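Local coordinates for protein xylulose kinase (Escherichia coli, PDB 2ITM) that phosphorylates D-xylulose to D-xylulose 5-phosphate using ATP, as a homodimeric sugar kinase of the FGGY family, at residues G395-E400 / L414-G419; A246-L251 / L446-L451. All blocks are in the same frame, centred on the assembly; numbering follows the deposited sequence.

Contact 1: G395-E400 / L414-G419; sequences GGARSE and LDYRTG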
# COMPACT_ATOMS: atom_id res chain seq x y z
N GLY A 395 -5.77 14.24 -22.54
CA GLY A 395 -6.96 13.84 -21.84
C GLY A 395 -6.92 14.10 -20.35
O GLY A 395 -7.95 14.39 -19.74
N GLY A 396 -5.74 14.00 -19.75
CA GLY A 396 -5.55 14.40 -18.37
C GLY A 396 -5.90 15.84 -18.09
O GLY A 396 -6.19 16.20 -16.98
N ALA A 397 -5.87 16.66 -19.14
CA ALA A 397 -6.01 18.10 -19.01
C ALA A 397 -7.45 18.56 -19.01
O ALA A 397 -7.71 19.75 -19.02
CB ALA A 397 -5.27 18.78 -20.10
N ARG A 398 -8.38 17.62 -19.00
CA ARG A 398 -9.74 17.93 -19.34
C ARG A 398 -10.50 18.62 -18.20
O ARG A 398 -11.30 19.52 -18.45
CB ARG A 398 -10.48 16.71 -19.88
CG ARG A 398 -10.84 15.68 -18.81
CD ARG A 398 -10.78 14.23 -19.29
NE ARG A 398 -12.07 13.55 -19.19
CZ ARG A 398 -12.23 12.24 -19.05
NH1 ARG A 398 -11.18 11.43 -19.00
NH2 ARG A 398 -13.46 11.73 -18.98
N SER A 399 -10.23 18.23 -16.96
CA SER A 399 -10.88 18.82 -15.80
C SER A 399 -10.47 20.26 -15.50
O SER A 399 -9.31 20.57 -15.32
CB SER A 399 -10.69 17.94 -14.57
OG SER A 399 -11.35 18.48 -13.45
N GLU A 400 -11.47 21.14 -15.46
CA GLU A 400 -11.26 22.53 -15.08
C GLU A 400 -10.75 22.67 -13.65
O GLU A 400 -9.84 23.43 -13.38
CB GLU A 400 -12.58 23.29 -15.22
CG GLU A 400 -12.55 24.73 -14.77
CD GLU A 400 -13.93 25.34 -14.74
OE1 GLU A 400 -14.88 24.64 -14.36
OE2 GLU A 400 -14.07 26.52 -15.10
N LEU A 414 -1.47 28.24 -16.85
CA LEU A 414 -1.71 27.10 -17.74
C LEU A 414 -2.78 27.39 -18.78
O LEU A 414 -3.95 27.56 -18.45
CB LEU A 414 -2.05 25.85 -16.91
CG LEU A 414 -1.11 25.54 -15.75
CD1 LEU A 414 -1.58 24.37 -14.97
CD2 LEU A 414 0.27 25.36 -16.24
N ASP A 415 -2.36 27.42 -20.04
CA ASP A 415 -3.24 27.67 -21.18
C ASP A 415 -3.84 26.36 -21.71
O ASP A 415 -3.15 25.55 -22.36
CB ASP A 415 -2.47 28.30 -22.33
CG ASP A 415 -1.99 29.70 -22.02
OD1 ASP A 415 -2.67 30.43 -21.28
OD2 ASP A 415 -0.93 30.09 -22.53
N TYR A 416 -5.12 26.16 -21.45
CA TYR A 416 -5.82 25.00 -21.97
C TYR A 416 -6.22 25.18 -23.42
O TYR A 416 -6.86 26.15 -23.78
CB TYR A 416 -7.04 24.67 -21.13
CG TYR A 416 -7.71 23.39 -21.50
CD1 TYR A 416 -6.99 22.24 -21.71
CD2 TYR A 416 -9.08 23.33 -21.65
CE1 TYR A 416 -7.61 21.07 -22.05
CE2 TYR A 416 -9.70 22.17 -21.98
CZ TYR A 416 -8.96 21.04 -22.19
OH TYR A 416 -9.60 19.87 -22.52
N ARG A 417 -5.84 24.22 -24.24
CA ARG A 417 -6.24 24.21 -25.63
C ARG A 417 -6.78 22.84 -26.02
O ARG A 417 -6.50 21.85 -25.37
CB ARG A 417 -5.05 24.59 -26.50
CG ARG A 417 -4.25 25.76 -26.01
CD ARG A 417 -3.07 26.08 -26.88
NE ARG A 417 -2.39 27.31 -26.49
CZ ARG A 417 -2.71 28.51 -26.91
NH1 ARG A 417 -3.72 28.69 -27.73
NH2 ARG A 417 -2.02 29.56 -26.49
N THR A 418 -7.57 22.80 -27.09
CA THR A 418 -8.08 21.55 -27.64
C THR A 418 -7.37 21.16 -28.92
O THR A 418 -6.89 22.01 -29.65
CB THR A 418 -9.58 21.66 -27.92
OG1 THR A 418 -9.92 23.03 -28.15
CG2 THR A 418 -10.37 21.29 -26.71
N GLY A 419 -7.31 19.87 -29.20
CA GLY A 419 -6.86 19.40 -30.48
C GLY A 419 -5.44 18.87 -30.47
O GLY A 419 -4.78 18.80 -31.50

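Contact 2: A246-L251 / L446-L451; sequences ANQAML and LPQLPL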
# COMPACT_ATOMS: atom_id res chain seq x y z
N ALA A 246 11.76 30.06 -28.55
CA ALA A 246 12.35 30.03 -27.23
C ALA A 246 11.35 30.30 -26.10
O ALA A 246 10.61 31.27 -26.14
CB ALA A 246 13.50 30.98 -27.14
N ASN A 247 11.36 29.41 -25.12
CA ASN A 247 10.51 29.51 -23.94
C ASN A 247 9.04 29.20 -24.16
O ASN A 247 8.24 29.38 -23.26
CB ASN A 247 10.69 30.85 -23.24
CG ASN A 247 12.12 31.11 -22.83
OD1 ASN A 247 12.69 30.38 -22.03
ND2 ASN A 247 12.71 32.15 -23.37
N GLN A 248 8.68 28.74 -25.35
CA GLN A 248 7.42 28.04 -25.49
C GLN A 248 7.49 26.66 -24.88
O GLN A 248 8.46 25.95 -25.05
CB GLN A 248 6.99 27.96 -26.96
CG GLN A 248 6.64 29.29 -27.58
CD GLN A 248 6.16 29.15 -29.00
OE1 GLN A 248 6.94 29.12 -29.93
NE2 GLN A 248 4.86 29.09 -29.17
N ALA A 249 6.45 26.29 -24.15
CA ALA A 249 6.44 25.05 -23.40
C ALA A 249 5.06 24.42 -23.40
O ALA A 249 4.05 25.11 -23.31
CB ALA A 249 6.91 25.27 -22.00
N MET A 250 5.04 23.10 -23.49
CA MET A 250 3.82 22.33 -23.41
C MET A 250 3.93 21.19 -22.42
O MET A 250 4.97 20.58 -22.28
CB MET A 250 3.40 21.81 -24.78
CG MET A 250 4.29 20.73 -25.34
SD MET A 250 4.05 20.34 -27.08
CE MET A 250 2.72 19.19 -26.95
N LEU A 251 2.83 20.92 -21.73
CA LEU A 251 2.72 19.76 -20.86
C LEU A 251 1.61 18.86 -21.35
O LEU A 251 0.46 19.24 -21.38
CB LEU A 251 2.44 20.18 -19.42
CG LEU A 251 2.12 19.11 -18.38
CD1 LEU A 251 3.31 18.22 -18.13
CD2 LEU A 251 1.66 19.74 -17.10
N LEU A 446 2.08 27.50 -38.91
CA LEU A 446 2.20 26.78 -37.65
C LEU A 446 1.51 27.52 -36.52
O LEU A 446 2.15 28.05 -35.63
CB LEU A 446 3.67 26.56 -37.30
CG LEU A 446 4.60 25.81 -38.26
CD1 LEU A 446 5.99 25.81 -37.74
CD2 LEU A 446 4.12 24.42 -38.53
N PRO A 447 0.18 27.54 -36.55
CA PRO A 447 -0.59 28.28 -35.56
C PRO A 447 -0.70 27.49 -34.27
O PRO A 447 -0.64 26.27 -34.29
CB PRO A 447 -1.96 28.35 -36.22
CG PRO A 447 -2.07 27.10 -36.94
CD PRO A 447 -0.70 26.70 -37.37
N GLN A 448 -0.85 28.19 -33.16
CA GLN A 448 -1.20 27.55 -31.91
C GLN A 448 -2.56 26.92 -32.03
O GLN A 448 -3.34 27.31 -32.88
CB GLN A 448 -1.20 28.57 -30.80
CG GLN A 448 -0.27 28.22 -29.70
CD GLN A 448 0.83 29.21 -29.57
OE1 GLN A 448 1.74 29.25 -30.39
NE2 GLN A 448 0.75 30.05 -28.55
N LEU A 449 -2.85 25.93 -31.20
CA LEU A 449 -4.21 25.44 -31.10
C LEU A 449 -5.11 26.46 -30.45
O LEU A 449 -4.65 27.42 -29.86
CB LEU A 449 -4.28 24.12 -30.33
CG LEU A 449 -3.34 23.01 -30.79
CD1 LEU A 449 -2.98 22.14 -29.62
CD2 LEU A 449 -3.94 22.18 -31.89
N PRO A 450 -6.41 26.24 -30.57
CA PRO A 450 -7.39 27.16 -30.00
C PRO A 450 -7.27 27.26 -28.49
O PRO A 450 -7.37 26.25 -27.80
CB PRO A 450 -8.71 26.50 -30.39
CG PRO A 450 -8.36 25.38 -31.30
CD PRO A 450 -6.95 25.53 -31.73
N LEU A 451 -7.06 28.48 -28.01
CA LEU A 451 -7.14 28.80 -26.60
C LEU A 451 -8.53 28.61 -26.01
O LEU A 451 -9.46 29.32 -26.36
CB LEU A 451 -6.65 30.22 -26.35
CG LEU A 451 -5.65 30.37 -25.20
CD1 LEU A 451 -5.61 31.80 -24.68
CD2 LEU A 451 -5.96 29.43 -24.08

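Contact 1: G395-E400 / L414-G419
Tyr416 packs its ring against Ala397, and nearly everything close in this contact is gathered there. The backbone oxygen of Ala397 lies over one face of the ring, 3.3 Å from Tyr416 CE1 and a little farther from CZ and CD1. Beside it the methyl group packs on the same ring carbon, Ala397 CB to Tyr416 CE1 at 3.8 Å. The ring gets there because Tyr416 CG stands anti to its own backbone nitrogen (chi1 -173°), which sends the side chain out from the strand. Topologically this is a beta-alpha-beta crossover: strand 390-393, a glycine-rich turn holding Gly395 and Gly396, helix 400-410, then the parallel neighbour 414-417. In the actin-like ATPase superfamily such a turn commonly contributes to the nucleotide site, and it probably does so here. Arg403, from that helix, donates to Ala397 O and makes a cation-pi contact with Tyr416, tying the two partners together. The looser flank is at the phenol end. Tyr416 OH comes no closer than 3.7 Å to Arg398 CA, obliquely to the ring. Arg398 is exposed, its CB directed away from the strand, and its poorly ordered side chain makes a weak, long ion pair to Asp299 and touches Val310.

Contact 2: A246-L251 / L446-L451
Gln248 and Gln448 meet at the surface of the C-terminal domain, where the lead-in to strand 249-253 of its mixed sheet passes the loop that joins helix 442-445 to edge strand 451-455. The backbones are well separated, with Gln248 CA and Gln448 CA 10.8 Å apart, and the two side chains span the gap from opposite directions. Gln248 NE2 lies 3.4 Å from Gln448 OE1, and the amide planes are turned 45° against each other. Only 51 Å² is buried in all, so this is a light touch.

The two ends are held very differently. Gln248 has CG beside its backbone nitrogen and anti to the carbonyl carbon (chi1 -67°), and the chain then runs out straight. Its main grip is on the preceding turn: OE1 takes hydrogen bonds from the backbone nitrogens of Asp245 and Val244, while NE2 makes a weak one to Gly242 O. Two firm bonds to OE1 and a weak one from NE2 probably limit rotation of the amide. Gln448 is exposed; its chain bends at chi2 (116°) and lies off the usual staggered positions, consistent with a lightly held side chain.

Next to the glutamines, Met250 from the strand and Leu446 and Leu449 from the loop pack on helix 233-241, with Met250 and Leu449 both touching Val241. Main-chain bonds from Gln248 to Val262 and from Ala249 and Leu251 to Thr391 bind the 246-251 segment to its neighbours in the sheet. A helix leading from the sheet of one domain into the first strand of the next, flanked by a loop feeding the far edge strand, fits the two-domain actin-like ATPase fold of FGGY kinases.

How the contacts relate
Both contacts belong to the seven-stranded sheet of the C-terminal domain, with centres 13 Å apart and contact 1 nested along the chain inside the loop closed by contact 2. Strand 390-393 lies between 249-253 and 414-417 in that sheet, and 451-455 pairs with the other side of 414-417. The two contacts touch directly: Arg417 NH1 lies 2.6 Å from Leu449 O, a weak hydrogen bond, and Tyr416 O sits 3.4 Å from Leu451 CD2. Neither reaches the xylulose pocket. One link in the fold is helix 233-241, which packs against side chains of both segments of contact 2 and starts at Asp233, the probable proton acceptor lining that pocket.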